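Local coordinates for UV damage endonuclease (Sulfolobus acidocaldarius, PDB 3TC3), which probably acts as a metal-dependent endonuclease in DNA repair, recognising DNA lesions through a dual-dinucleotide flipping mechanism, at residues A[102-107]-A[147-152]; A[161-166]-A[204-209]. All blocks are in the same frame, centred on the assembly; numbering follows the deposited sequence.

Contact 1. Residues A[102-107]-A[147-152]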
ATOM      1  N   HIS A 102     -18.265  15.462  -1.555  1.00 30.85           N
ATOM      2  CA  HIS A 102     -18.108  15.985  -2.918  0.50 31.68           C
ATOM      3  C   HIS A 102     -16.821  15.573  -3.599  1.00 30.06           C
ATOM      4  O   HIS A 102     -16.787  14.875  -4.635  1.00 30.11           O
ATOM      5  CB  HIS A 102     -18.172  17.513  -2.832  0.50 34.09           C
ATOM      6  CG  HIS A 102     -17.690  18.060  -1.491  0.50 34.87           C
ATOM      7  ND1 HIS A 102     -16.385  18.310  -1.229  0.50 32.99           N
ATOM      8  CD2 HIS A 102     -18.396  18.408  -0.340  0.50 35.68           C
ATOM      9  CE1 HIS A 102     -16.269  18.800   0.010  0.50 34.86           C
ATOM     10  NE2 HIS A 102     -17.497  18.863   0.554  0.50 36.21           N
ATOM     11  N   ILE A 103     -15.720  16.063  -3.015  1.00 29.81           N
ATOM     12  CA  ILE A 103     -14.378  15.843  -3.537  1.00 27.81           C
ATOM     13  C   ILE A 103     -14.052  14.344  -3.458  1.00 23.72           C
ATOM     14  O   ILE A 103     -13.421  13.831  -4.371  1.00 22.35           O
ATOM     15  CB  ILE A 103     -13.286  16.690  -2.789  1.00 31.53           C
ATOM     16  CG1 ILE A 103     -13.729  18.188  -2.687  1.00 36.45           C
ATOM     17  CG2 ILE A 103     -11.886  16.558  -3.492  1.00 31.42           C
ATOM     18  CD1 ILE A 103     -13.233  18.969  -1.425  1.00 36.68           C
ATOM     19  N   LEU A 104     -14.471  13.671  -2.358  1.00 22.59           N
ATOM     20  CA  LEU A 104     -14.233  12.202  -2.236  1.00 20.97           C
ATOM     21  C   LEU A 104     -14.904  11.386  -3.354  1.00 22.01           C
ATOM     22  O   LEU A 104     -14.247  10.525  -3.991  1.00 19.64           O
ATOM     23  CB  LEU A 104     -14.590  11.710  -0.833  1.00 21.54           C
ATOM     24  CG  LEU A 104     -13.741  12.293   0.293  1.00 20.78           C
ATOM     25  CD1 LEU A 104     -14.359  12.106   1.717  1.00 21.12           C
ATOM     26  CD2 LEU A 104     -12.304  11.513   0.206  1.00 18.83           C
ATOM     27  N   GLY A 105     -16.178  11.658  -3.616  1.00 23.63           N
ATOM     28  CA  GLY A 105     -16.877  11.028  -4.720  1.00 24.21           C
ATOM     29  C   GLY A 105     -16.238  11.341  -6.075  1.00 23.45           C
ATOM     30  O   GLY A 105     -16.156  10.467  -6.932  1.00 25.14           O
ATOM     31  N   ASP A 106     -15.765  12.573  -6.268  1.00 24.18           N
ATOM     32  CA  ASP A 106     -15.185  13.037  -7.532  1.00 25.93           C
ATOM     33  C   ASP A 106     -13.888  12.256  -7.834  1.00 24.08           C
ATOM     34  O   ASP A 106     -13.698  11.780  -8.975  1.00 23.98           O
ATOM     35  CB  ASP A 106     -14.904  14.538  -7.473  1.00 30.20           C
ATOM     36  CG  ASP A 106     -14.089  15.036  -8.653  1.00 33.59           C
ATOM     37  OD1 ASP A 106     -14.629  15.120  -9.776  1.00 38.87           O
ATOM     38  OD2 ASP A 106     -12.892  15.389  -8.510  1.00 34.54           O
ATOM     39  N   ILE A 107     -13.061  12.081  -6.775  1.00 21.57           N
ATOM     40  CA  ILE A 107     -11.786  11.385  -6.909  1.00 20.40           C
ATOM     41  C   ILE A 107     -12.100   9.925  -7.221  1.00 20.01           C
ATOM     42  O   ILE A 107     -11.500   9.349  -8.117  1.00 19.92           O
ATOM     43  CB  ILE A 107     -10.960  11.536  -5.630  1.00 19.36           C
ATOM     44  CG1 ILE A 107     -10.323  12.953  -5.576  1.00 20.47           C
ATOM     45  CG2 ILE A 107      -9.830  10.415  -5.619  1.00 18.42           C
ATOM     46  CD1 ILE A 107      -9.904  13.375  -4.138  1.00 20.29           C
ATOM     47  N   ALA A 147     -10.474   1.837   5.471  1.00 11.03           N
ATOM     48  CA  ALA A 147     -11.669   1.293   4.776  1.00 12.32           C
ATOM     49  C   ALA A 147     -12.668   2.422   4.606  1.00 13.44           C
ATOM     50  O   ALA A 147     -13.299   2.528   3.525  1.00 14.48           O
ATOM     51  CB  ALA A 147     -12.252   0.214   5.624  1.00 12.68           C
ATOM     52  N   ASP A 148     -12.856   3.236   5.630  1.00 13.22           N
ATOM     53  CA  ASP A 148     -13.818   4.354   5.469  1.00 15.87           C
ATOM     54  C   ASP A 148     -13.397   5.279   4.305  1.00 15.51           C
ATOM     55  O   ASP A 148     -14.269   5.882   3.632  1.00 15.67           O
ATOM     56  CB  ASP A 148     -13.896   5.181   6.770  1.00 17.43           C
ATOM     57  CG  ASP A 148     -14.672   4.472   7.891  1.00 19.17           C
ATOM     58  OD1 ASP A 148     -15.322   3.452   7.615  1.00 21.53           O
ATOM     59  OD2 ASP A 148     -14.567   4.965   9.020  1.00 20.35           O
ATOM     60  N   LEU A 149     -12.080   5.570   4.218  1.00 12.98           N
ATOM     61  CA  LEU A 149     -11.630   6.512   3.166  1.00 13.45           C
ATOM     62  C   LEU A 149     -11.963   5.936   1.780  1.00 13.23           C
ATOM     63  O   LEU A 149     -12.569   6.614   0.909  1.00 14.81           O
ATOM     64  CB  LEU A 149     -10.138   6.837   3.318  1.00 12.89           C
ATOM     65  CG  LEU A 149      -9.585   7.808   2.285  1.00 13.31           C
ATOM     66  CD1 LEU A 149     -10.255   9.209   2.502  1.00 14.00           C
ATOM     67  CD2 LEU A 149      -8.097   7.878   2.355  1.00 13.70           C
ATOM     68  N   LEU A 150     -11.607   4.694   1.558  1.00 12.15           N
ATOM     69  CA  LEU A 150     -11.883   3.982   0.301  1.00 13.21           C
ATOM     70  C   LEU A 150     -13.415   3.885   0.071  1.00 14.17           C
ATOM     71  O   LEU A 150     -13.883   4.134  -1.082  1.00 15.85           O
ATOM     72  CB  LEU A 150     -11.213   2.613   0.354  1.00 12.24           C
ATOM     73  CG  LEU A 150      -9.639   2.796   0.430  1.00 11.15           C
ATOM     74  CD1 LEU A 150      -9.031   1.394   0.646  1.00 12.09           C
ATOM     75  CD2 LEU A 150      -9.061   3.376  -0.836  1.00 12.23           C
ATOM     76  N   ASP A 151     -14.185   3.596   1.148  1.00 14.43           N
ATOM     77  CA  ASP A 151     -15.638   3.567   0.991  1.00 16.25           C
ATOM     78  C   ASP A 151     -16.163   4.920   0.575  1.00 16.57           C
ATOM     79  O   ASP A 151     -17.113   5.009  -0.219  1.00 17.92           O
ATOM     80  CB  ASP A 151     -16.259   3.212   2.314  1.00 18.21           C
ATOM     81  CG  ASP A 151     -16.259   1.754   2.655  1.00 21.15           C
ATOM     82  OD1 ASP A 151     -15.980   0.889   1.820  1.00 24.33           O
ATOM     83  OD2 ASP A 151     -16.617   1.477   3.825  1.00 25.16           O
ATOM     84  N   SER A 152     -15.638   6.005   1.103  1.00 15.60           N
ATOM     85  CA  SER A 152     -16.151   7.345   0.824  1.00 16.44           C
ATOM     86  C   SER A 152     -15.885   7.733  -0.599  1.00 18.52           C
ATOM     87  O   SER A 152     -16.634   8.575  -1.157  1.00 21.12           O
ATOM     88  CB  SER A 152     -15.519   8.366   1.787  1.00 16.71           C
ATOM     89  OG  SER A 152     -14.170   8.724   1.419  1.00 17.95           O
TER
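Leu104 drives its branched end against Ser152 and Leu149, and this one apolar side chain carries most of the contact between helices 101-113 and 133-153. Van der Waals packing comes first. Leu104 CD2 meets Leu149 CD1 at 3.8 Å, the two leucines crossing at about a right angle. Leu149 gets there because its CG stands anti to the backbone N (chi1 -180°), which carries CD1 toward the other helix although its CB does not head that way. Both prongs of the Leu104 fork also rest on the serine, CD1 at 3.4 Å and CD2 at 3.6 Å from Ser152 OG.

The polar bond stays within one helix. Ser152 OG donates to Leu149 O at 2.7 Å, from a position tilted 19° out of the carbonyl plane, one turn back. The hydroxyl proton is thereby spent inside its own helix, while the oxygen touches both leucine methyls with no bond across the contact.

Backbone proximity is modest: Gly105 N comes within 4.0 Å of Ser152 O without a bond. Trp96 touches Leu104, Leu149 and Ser152, while Leu59 of helix 48-71 also packs on Leu104. Cutting Leu104 back to an alanine would probably open a gap beside Ser152 and leave Leu149 CD1 without its methyl partner.

The short axes approach to 9.6 Å at 76°, a steep crossing with few residues in touch. The arrangement is lateral packing in the outer helical layer of a TIM barrel, joining helices that precede strands 117-120 and 158-162, away from the manganese site.

Contact 2. Residues A[161-166]-A[204-209]; sequences IHVGSS and KDCLWI
Val163 and Ile209 point their side chains at each other and meet tip to tip. The delta methyl of the isoleucine, CD1, sits before the valine fork, 3.7 Å from Val163 CG2 and 4.0 Å from Val163 CG1, touching both branches. Ile209 CG1 is anti to its carbonyl carbon (chi1 -67°) and the chain beyond is extended (chi2 175°), so CD1 is carried out from helix 203-213 to the valine. On the other side, the valine's two methyls straddle that CD1: CG1, anti to the backbone N, is the farther, and CG2, beside the backbone N, is the nearer and also reaches the cysteine.

Cys206, one turn before Ile209, comes in more loosely: its SG lies 4.3 Å from Val163 CG2. That methyl therefore faces both helix residues, whereas CG1 meets just Ile209 of the two. All three side chains are buried, and no hydrogen bond spans the two segments.

This is packing at the C-terminal end of strand 158-162 in the TIM barrel, where the chain turns into the loop leading to helix 170-181. Strand 192-195 lies next in the barrel; its Ile194 touches both Cys206 and Ile209, and Phe201 touches Val163.

The Cys206 side chain is about 6 Å from that of Glu195, a manganese ligand, and about 11 Å from the metal itself, so the apolar cluster lies close to a first-shell residue without reaching the ion. Farther out, Asp205 OD2 forms a salt bridge with Lys170 NZ.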
ATOM      1  N   ILE A 161      -0.859  -4.695   4.810  1.00 10.96           N
ATOM      2  CA  ILE A 161      -0.132  -4.645   6.074  1.00 10.72           C
ATOM      3  C   ILE A 161       0.917  -5.768   6.210  1.00 11.58           C
ATOM      4  O   ILE A 161       0.859  -6.686   5.446  1.00 11.06           O
ATOM      5  CB  ILE A 161      -1.063  -4.763   7.304  1.00 11.49           C
ATOM      6  CG1 ILE A 161      -1.817  -6.090   7.260  1.00 12.31           C
ATOM      7  CG2 ILE A 161      -2.009  -3.529   7.311  1.00 11.81           C
ATOM      8  CD1 ILE A 161      -2.668  -6.363   8.639  1.00 14.63           C
ATOM      9  N   HIS A 162       1.916  -5.555   7.092  1.00 12.64           N
ATOM     10  CA  HIS A 162       2.784  -6.670   7.480  1.00 13.58           C
ATOM     11  C   HIS A 162       2.075  -7.522   8.499  1.00 12.86           C
ATOM     12  O   HIS A 162       1.023  -7.178   9.111  1.00 14.90           O
ATOM     13  CB  HIS A 162       4.047  -6.069   8.061  1.00 15.13           C
ATOM     14  CG  HIS A 162       4.922  -5.484   7.030  1.00 20.21           C
ATOM     15  ND1 HIS A 162       5.414  -4.242   7.121  1.00 32.65           N
ATOM     16  CD2 HIS A 162       5.379  -6.005   5.821  1.00 21.39           C
ATOM     17  CE1 HIS A 162       6.219  -3.997   6.042  1.00 30.95           C
ATOM     18  NE2 HIS A 162       6.189  -5.072   5.248  1.00 27.19           N
ATOM     19  N   VAL A 163       2.618  -8.730   8.742  1.00 11.93           N
ATOM     20  CA  VAL A 163       2.008  -9.619   9.692  1.00 12.71           C
ATOM     21  C   VAL A 163       2.033  -8.993  11.102  1.00 14.17           C
ATOM     22  O   VAL A 163       1.103  -9.167  11.910  1.00 15.46           O
ATOM     23  CB  VAL A 163       2.652 -11.050   9.629  1.00 13.85           C
ATOM     24  CG1 VAL A 163       2.063 -11.856  10.701  1.00 15.53           C
ATOM     25  CG2 VAL A 163       2.310 -11.648   8.304  1.00 14.34           C
ATOM     26  N   GLY A 164       3.157  -8.349  11.375  1.00 14.80           N
ATOM     27  CA  GLY A 164       3.212  -7.613  12.606  1.00 15.08           C
ATOM     28  C   GLY A 164       4.321  -8.097  13.561  1.00 16.48           C
ATOM     29  O   GLY A 164       5.522  -8.202  13.233  1.00 17.54           O
ATOM     30  N   SER A 165       3.896  -8.452  14.776  1.00 15.22           N
ATOM     31  CA  SER A 165       4.786  -8.851  15.861  1.00 18.74           C
ATOM     32  C   SER A 165       5.211 -10.311  15.775  1.00 17.46           C
ATOM     33  O   SER A 165       4.424 -11.116  15.303  1.00 17.58           O
ATOM     34  CB  SER A 165       3.917  -8.587  17.124  1.00 21.35           C
ATOM     35  OG  SER A 165       4.489  -9.126  18.286  1.00 25.40           O
ATOM     36  N   SER A 166       6.376 -10.658  16.359  1.00 19.93           N
ATOM     37  CA  SER A 166       6.748 -12.063  16.494  1.00 20.12           C
ATOM     38  C   SER A 166       6.854 -12.453  17.987  1.00 22.27           C
ATOM     39  O   SER A 166       7.497 -13.468  18.298  1.00 22.99           O
ATOM     40  CB  SER A 166       8.088 -12.389  15.785  1.00 23.42           C
ATOM     41  OG  SER A 166       9.082 -11.575  16.336  1.00 27.78           O
ATOM     42  N   LYS A 204       6.797 -17.575   2.478  1.00 13.53           N
ATOM     43  CA  LYS A 204       6.265 -18.838   2.962  1.00 14.33           C
ATOM     44  C   LYS A 204       5.275 -18.624   4.105  1.00 13.66           C
ATOM     45  O   LYS A 204       4.168 -19.254   4.161  1.00 13.83           O
ATOM     46  CB  LYS A 204       7.423 -19.728   3.452  1.00 17.14           C
ATOM     47  CG  LYS A 204       6.968 -21.110   3.988  1.00 20.46           C
ATOM     48  CD  LYS A 204       8.258 -21.898   4.257  1.00 23.15           C
ATOM     49  CE  LYS A 204       7.910 -23.102   5.066  1.00 28.60           C
ATOM     50  NZ  LYS A 204       9.072 -23.805   5.630  1.00 34.68           N
ATOM     51  N   ASP A 205       5.640 -17.750   5.040  1.00 12.24           N
ATOM     52  CA  ASP A 205       4.771 -17.504   6.214  1.00 13.45           C
ATOM     53  C   ASP A 205       3.461 -16.825   5.795  1.00 12.20           C
ATOM     54  O   ASP A 205       2.374 -17.179   6.222  1.00 12.91           O
ATOM     55  CB  ASP A 205       5.520 -16.586   7.179  1.00 14.16           C
ATOM     56  CG  ASP A 205       6.666 -17.278   7.877  1.00 16.66           C
ATOM     57  OD1 ASP A 205       6.596 -18.476   8.234  1.00 19.78           O
ATOM     58  OD2 ASP A 205       7.676 -16.613   8.040  1.00 15.78           O
ATOM     59  N   CYS A 206       3.576 -15.871   4.868  1.00 12.58           N
ATOM     60  CA  CYS A 206       2.353 -15.206   4.351  1.00 11.54           C
ATOM     61  C   CYS A 206       1.459 -16.172   3.593  1.00 11.38           C
ATOM     62  O   CYS A 206       0.218 -16.117   3.747  1.00 12.19           O
ATOM     63  CB  CYS A 206       2.708 -14.004   3.442  1.00 11.45           C
ATOM     64  SG  CYS A 206       3.541 -12.674   4.363  1.00 12.27           S
ATOM     65  N   LEU A 207       2.065 -17.113   2.892  1.00 11.90           N
ATOM     66  CA  LEU A 207       1.260 -18.103   2.133  1.00 12.35           C
ATOM     67  C   LEU A 207       0.521 -19.007   3.160  1.00 12.60           C
ATOM     68  O   LEU A 207      -0.621 -19.433   2.904  1.00 13.25           O
ATOM     69  CB  LEU A 207       2.186 -18.935   1.268  1.00 13.19           C
ATOM     70  CG  LEU A 207       2.730 -18.172   0.057  1.00 13.44           C
ATOM     71  CD1 LEU A 207       3.738 -19.050  -0.736  1.00 15.03           C
ATOM     72  CD2 LEU A 207       1.601 -17.733  -0.858  1.00 15.32           C
ATOM     73  N   TRP A 208       1.151 -19.263   4.327  1.00 12.58           N
ATOM     74  CA  TRP A 208       0.495 -20.131   5.349  1.00 13.28           C
ATOM     75  C   TRP A 208      -0.740 -19.429   5.843  1.00 12.41           C
ATOM     76  O   TRP A 208      -1.800 -20.052   6.060  1.00 13.40           O
ATOM     77  CB  TRP A 208       1.526 -20.388   6.431  1.00 14.65           C
ATOM     78  CG  TRP A 208       1.106 -21.452   7.416  1.00 15.79           C
ATOM     79  CD1 TRP A 208       1.354 -22.825   7.332  1.00 15.92           C
ATOM     80  CD2 TRP A 208       0.322 -21.268   8.634  1.00 16.48           C
ATOM     81  NE1 TRP A 208       0.830 -23.472   8.419  1.00 17.87           N
ATOM     82  CE2 TRP A 208       0.230 -22.609   9.247  1.00 16.06           C
ATOM     83  CE3 TRP A 208      -0.231 -20.152   9.318  1.00 17.04           C
ATOM     84  CZ2 TRP A 208      -0.491 -22.818  10.444  1.00 18.50           C
ATOM     85  CZ3 TRP A 208      -0.907 -20.393  10.562  1.00 19.13           C
ATOM     86  CH2 TRP A 208      -0.990 -21.681  11.081  1.00 18.19           C
ATOM     87  N   ILE A 209      -0.631 -18.112   6.099  1.00 12.01           N
ATOM     88  CA  ILE A 209      -1.778 -17.318   6.494  1.00 12.00           C
ATOM     89  C   ILE A 209      -2.836 -17.322   5.388  1.00 11.68           C
ATOM     90  O   ILE A 209      -4.019 -17.562   5.697  1.00 10.96           O
ATOM     91  CB  ILE A 209      -1.380 -15.873   6.889  1.00 12.32           C
ATOM     92  CG1 ILE A 209      -0.540 -15.872   8.171  1.00 13.36           C
ATOM     93  CG2 ILE A 209      -2.685 -15.001   6.970  1.00 11.87           C
ATOM     94  CD1 ILE A 209      -0.020 -14.471   8.517  1.00 14.31           C
TER

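From the N terminus, the chain reaches helix 101-113, runs through strand 117-120 and into helix 133-153, where contact 1 closes a loop of 39 intervening residues. After a short link it enters strand 158-162, and contact 2 closes when helix 203-213 returns to the end of that strand, with 37 residues in between. The contacts are thus in series, neither enclosing nor crossing the other. Contact 1 ties two helices of the outer layer together; contact 2 joins a strand end and its loop to a helix near the manganese site. Their centres lie 29 Å apart, on opposite sides of the chain's centre.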